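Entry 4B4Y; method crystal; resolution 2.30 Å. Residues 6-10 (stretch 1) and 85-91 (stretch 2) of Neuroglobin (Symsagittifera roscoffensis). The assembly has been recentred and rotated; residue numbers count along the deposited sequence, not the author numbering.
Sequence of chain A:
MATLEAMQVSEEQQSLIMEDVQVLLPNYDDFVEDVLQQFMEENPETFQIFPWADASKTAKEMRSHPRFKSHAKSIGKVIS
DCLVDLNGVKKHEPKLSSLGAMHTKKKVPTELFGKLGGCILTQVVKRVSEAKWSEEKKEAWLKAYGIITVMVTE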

ATOM      1  N   ALA A   6      -5.004   3.251  32.495  1.00 77.01           N
ATOM      2  CA  ALA A   6      -6.497   3.065  32.408  1.00 76.80           C
ATOM      3  C   ALA A   6      -6.987   2.806  30.973  1.00 76.12           C
ATOM      4  O   ALA A   6      -8.201   2.782  30.746  1.00 76.97           O
ATOM      5  N   MET A   7      -6.029   2.678  30.029  1.00 74.12           N
ATOM      6  CA  MET A   7      -6.101   1.937  28.732  1.00 70.42           C
ATOM      7  C   MET A   7      -6.426   0.418  28.913  1.00 67.74           C
ATOM      8  O   MET A   7      -5.863  -0.464  28.202  1.00 66.33           O
ATOM      9  N   GLN A   8      -7.278   0.111  29.890  1.00 62.88           N
ATOM     10  CA  GLN A   8      -7.564  -1.262  30.271  1.00 60.24           C
ATOM     11  C   GLN A   8      -9.061  -1.388  30.320  1.00 56.62           C
ATOM     12  O   GLN A   8      -9.741  -0.486  30.793  1.00 55.52           O
ATOM     13  N   VAL A   9      -9.592  -2.503  29.871  1.00 52.48           N
ATOM     14  CA  VAL A   9     -11.019  -2.673  29.997  1.00 49.21           C
ATOM     15  C   VAL A   9     -11.325  -3.567  31.194  1.00 49.39           C
ATOM     16  O   VAL A   9     -10.560  -4.455  31.506  1.00 49.66           O
ATOM     17  N   SER A  10     -12.474  -3.370  31.810  1.00 48.37           N
ATOM     18  CA  SER A  10     -12.918  -4.265  32.837  1.00 47.93           C
ATOM     19  C   SER A  10     -13.151  -5.673  32.227  1.00 48.38           C
ATOM     20  O   SER A  10     -13.317  -5.826  30.986  1.00 48.94           O
ATOM     21  N   ASP A  85      -8.427 -10.091  22.990  1.00 40.49           N
ATOM     22  CA  ASP A  85      -7.658 -10.019  24.238  1.00 39.19           C
ATOM     23  C   ASP A  85      -7.201  -8.569  24.447  1.00 38.61           C
ATOM     24  O   ASP A  85      -6.023  -8.225  24.251  1.00 37.01           O
ATOM     25  N   LEU A  86      -8.127  -7.711  24.876  1.00 39.17           N
ATOM     26  CA  LEU A  86      -7.861  -6.241  24.844  1.00 40.17           C
ATOM     27  C   LEU A  86      -6.769  -5.808  25.744  1.00 40.71           C
ATOM     28  O   LEU A  86      -5.959  -4.940  25.361  1.00 41.25           O
ATOM     29  N   ASN A  87      -6.734  -6.395  26.942  1.00 43.43           N
ATOM     30  CA  ASN A  87      -5.712  -6.031  27.944  1.00 47.39           C
ATOM     31  C   ASN A  87      -4.287  -6.556  27.668  1.00 49.01           C
ATOM     32  O   ASN A  87      -3.296  -5.969  28.125  1.00 49.62           O
ATOM     33  N   GLY A  88      -4.197  -7.607  26.867  1.00 51.35           N
ATOM     34  CA  GLY A  88      -2.934  -8.262  26.563  1.00 56.12           C
ATOM     35  C   GLY A  88      -2.428  -7.889  25.177  1.00 59.74           C
ATOM     36  O   GLY A  88      -1.583  -8.607  24.566  1.00 59.61           O
ATOM     37  N   VAL A  89      -2.940  -6.746  24.704  1.00 62.29           N
ATOM     38  CA  VAL A  89      -2.704  -6.255  23.352  1.00 64.74           C
ATOM     39  C   VAL A  89      -1.184  -6.062  23.054  1.00 66.91           C
ATOM     40  O   VAL A  89      -0.730  -6.318  21.911  1.00 66.59           O
ATOM     41  N   LYS A  90      -0.403  -5.660  24.067  1.00 69.11           N
ATOM     42  CA  LYS A  90       1.070  -5.536  23.897  1.00 71.69           C
ATOM     43  C   LYS A  90       1.820  -6.774  23.343  1.00 72.85           C
ATOM     44  O   LYS A  90       2.930  -6.619  22.865  1.00 73.61           O
ATOM     45  N   LYS A  91       1.217  -7.974  23.374  1.00 74.59           N
ATOM     46  CA  LYS A  91       1.785  -9.179  22.704  1.00 76.29           C
ATOM     47  C   LYS A  91       1.903  -9.040  21.184  1.00 77.08           C
ATOM     48  O   LYS A  91       2.710  -9.741  20.542  1.00 76.90           O
TER

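The contact between the two stretches, which buries 288 Å² in total, is organised around the side chain of Asn-87. Its CA lies 5.6 Å from the CA of Gln-8, and its CA-to-CB bond points sideways, but with chi1 at -70° (m) and chi2 at -22° the terminal amide comes nearer to stretch 1, within hydrogen-bonding reach of Val-9. There it pairs with the backbone of Val-9 in both directions: Val-9 N donates to Asn-87 OD1 at 2.8 Å, and Asn-87 ND2 donates to Val-9 O at 2.9 Å, the latter nearly linear at 173°. One carboxamide thus satisfies the NH and the carbonyl of a single residue, much as a neighbouring strand would, although stretch 1 has no regular secondary structure.

Val-9, buried and in the m rotamer, adds an apolar contact beside this polar pair. Its CG2 lies 4.0 Å from CB of Leu-86, the one residue of stretch 2 whose CA-to-CB bond points toward stretch 1. Leu-86 adopts chi1 m and chi2 t.

Gln-8 starts sideways, yet its m chi1 and off-well chi2 of -91° turn the side chain so that Gln-8 OE1 comes to 3.6 Å from Asn-87 CG; this is packing between amides, without a hydrogen bond. Met-7, with chi1 t and chi2 off-well at 109°, meets the end of Lys-90, whose m, p, t course, ending in an off-well chi4 of -149°, places NZ 4.4 Å from Met-7 CG. A water links the backbones nearby, donating to Met-7 O at 3.1 Å and to Leu-86 O at 2.9 Å.

Within stretch 2, Asp-85, chi1 t, accepts a weak hydrogen bond at OD1 from Gly-88 N (3.2 Å). A CB on Gly-88 would clash with Asp-85 OD2. Ser-10, chi1 p, points away from stretch 2 and instead caps the helix that follows.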

ATOM      1  CB  ALA A   6      -7.277   4.272  33.064  1.00 77.66           C
ATOM      2  CB  MET A   7      -4.681   2.021  28.121  1.00 71.74           C
ATOM      3  CG  MET A   7      -4.318   1.086  26.918  1.00 72.94           C
ATOM      4  SD  MET A   7      -4.111   1.900  25.251  1.00 73.11           S
ATOM      5  CE  MET A   7      -5.288   3.307  25.358  1.00 74.68           C
ATOM      6  CB  GLN A   8      -7.016  -1.565  31.681  1.00 60.97           C
ATOM      7  CG  GLN A   8      -5.468  -1.670  31.773  1.00 65.90           C
ATOM      8  CD  GLN A   8      -4.948  -3.117  31.564  1.00 69.79           C
ATOM      9  OE1 GLN A   8      -5.274  -4.023  32.354  1.00 68.44           O
ATOM     10  NE2 GLN A   8      -4.137  -3.330  30.500  1.00 69.15           N
ATOM     11  CB  VAL A   9     -11.658  -3.290  28.727  1.00 48.07           C
ATOM     12  CG1 VAL A   9     -11.372  -2.410  27.531  1.00 44.93           C
ATOM     13  CG2 VAL A   9     -11.217  -4.778  28.510  1.00 41.38           C
ATOM     14  CB  SER A  10     -14.202  -3.725  33.484  1.00 46.64           C
ATOM     15  OG  SER A  10     -15.340  -4.106  32.691  1.00 48.16           O
ATOM     16  CB  ASP A  85      -6.456 -10.991  24.187  1.00 40.47           C
ATOM     17  CG  ASP A  85      -5.528 -10.909  25.458  1.00 43.24           C
ATOM     18  OD1 ASP A  85      -5.870 -10.294  26.526  1.00 42.60           O
ATOM     19  OD2 ASP A  85      -4.394 -11.427  25.344  1.00 46.95           O
ATOM     20  CB  LEU A  86      -9.104  -5.395  25.116  1.00 38.14           C
ATOM     21  CG  LEU A  86      -9.985  -5.364  23.852  1.00 38.53           C
ATOM     22  CD1 LEU A  86     -11.463  -5.131  24.162  1.00 32.04           C
ATOM     23  CD2 LEU A  86      -9.466  -4.396  22.741  1.00 31.23           C
ATOM     24  CB  ASN A  87      -6.193  -6.397  29.362  1.00 48.43           C
ATOM     25  CG  ASN A  87      -7.347  -5.475  29.832  1.00 48.89           C
ATOM     26  OD1 ASN A  87      -7.504  -4.353  29.319  1.00 46.34           O
ATOM     27  ND2 ASN A  87      -8.167  -5.961  30.774  1.00 48.35           N
ATOM     28  CB  VAL A  89      -3.605  -4.973  23.059  1.00 64.59           C
ATOM     29  CG1 VAL A  89      -2.926  -3.734  23.456  1.00 63.83           C
ATOM     30  CG2 VAL A  89      -4.016  -4.905  21.646  1.00 63.69           C
ATOM     31  CB  LYS A  90       1.760  -4.979  25.154  0.50 71.43           C
ATOM     32  CG  LYS A  90       1.796  -3.455  25.197  0.50 73.50           C
ATOM     33  CD  LYS A  90       0.455  -2.855  25.650  0.50 76.08           C
ATOM     34  CE  LYS A  90       0.578  -1.351  25.912  0.50 77.41           C
ATOM     35  NZ  LYS A  90      -0.370  -0.885  26.983  0.50 77.86           N
ATOM     36  CB  LYS A  91       0.973 -10.454  23.010  0.50 76.14           C
ATOM     37  CG  LYS A  91       1.619 -11.338  24.063  0.50 77.74           C
ATOM     38  CD  LYS A  91       1.557 -12.833  23.713  0.50 80.04           C
ATOM     39  CE  LYS A  91       2.151 -13.679  24.849  0.50 80.82           C
ATOM     40  NZ  LYS A  91       2.070 -15.147  24.598  0.50 79.98           N
TER
HETATM   41  O   HOH W   1      -4.544  -2.673  26.436  1.00 48.16           O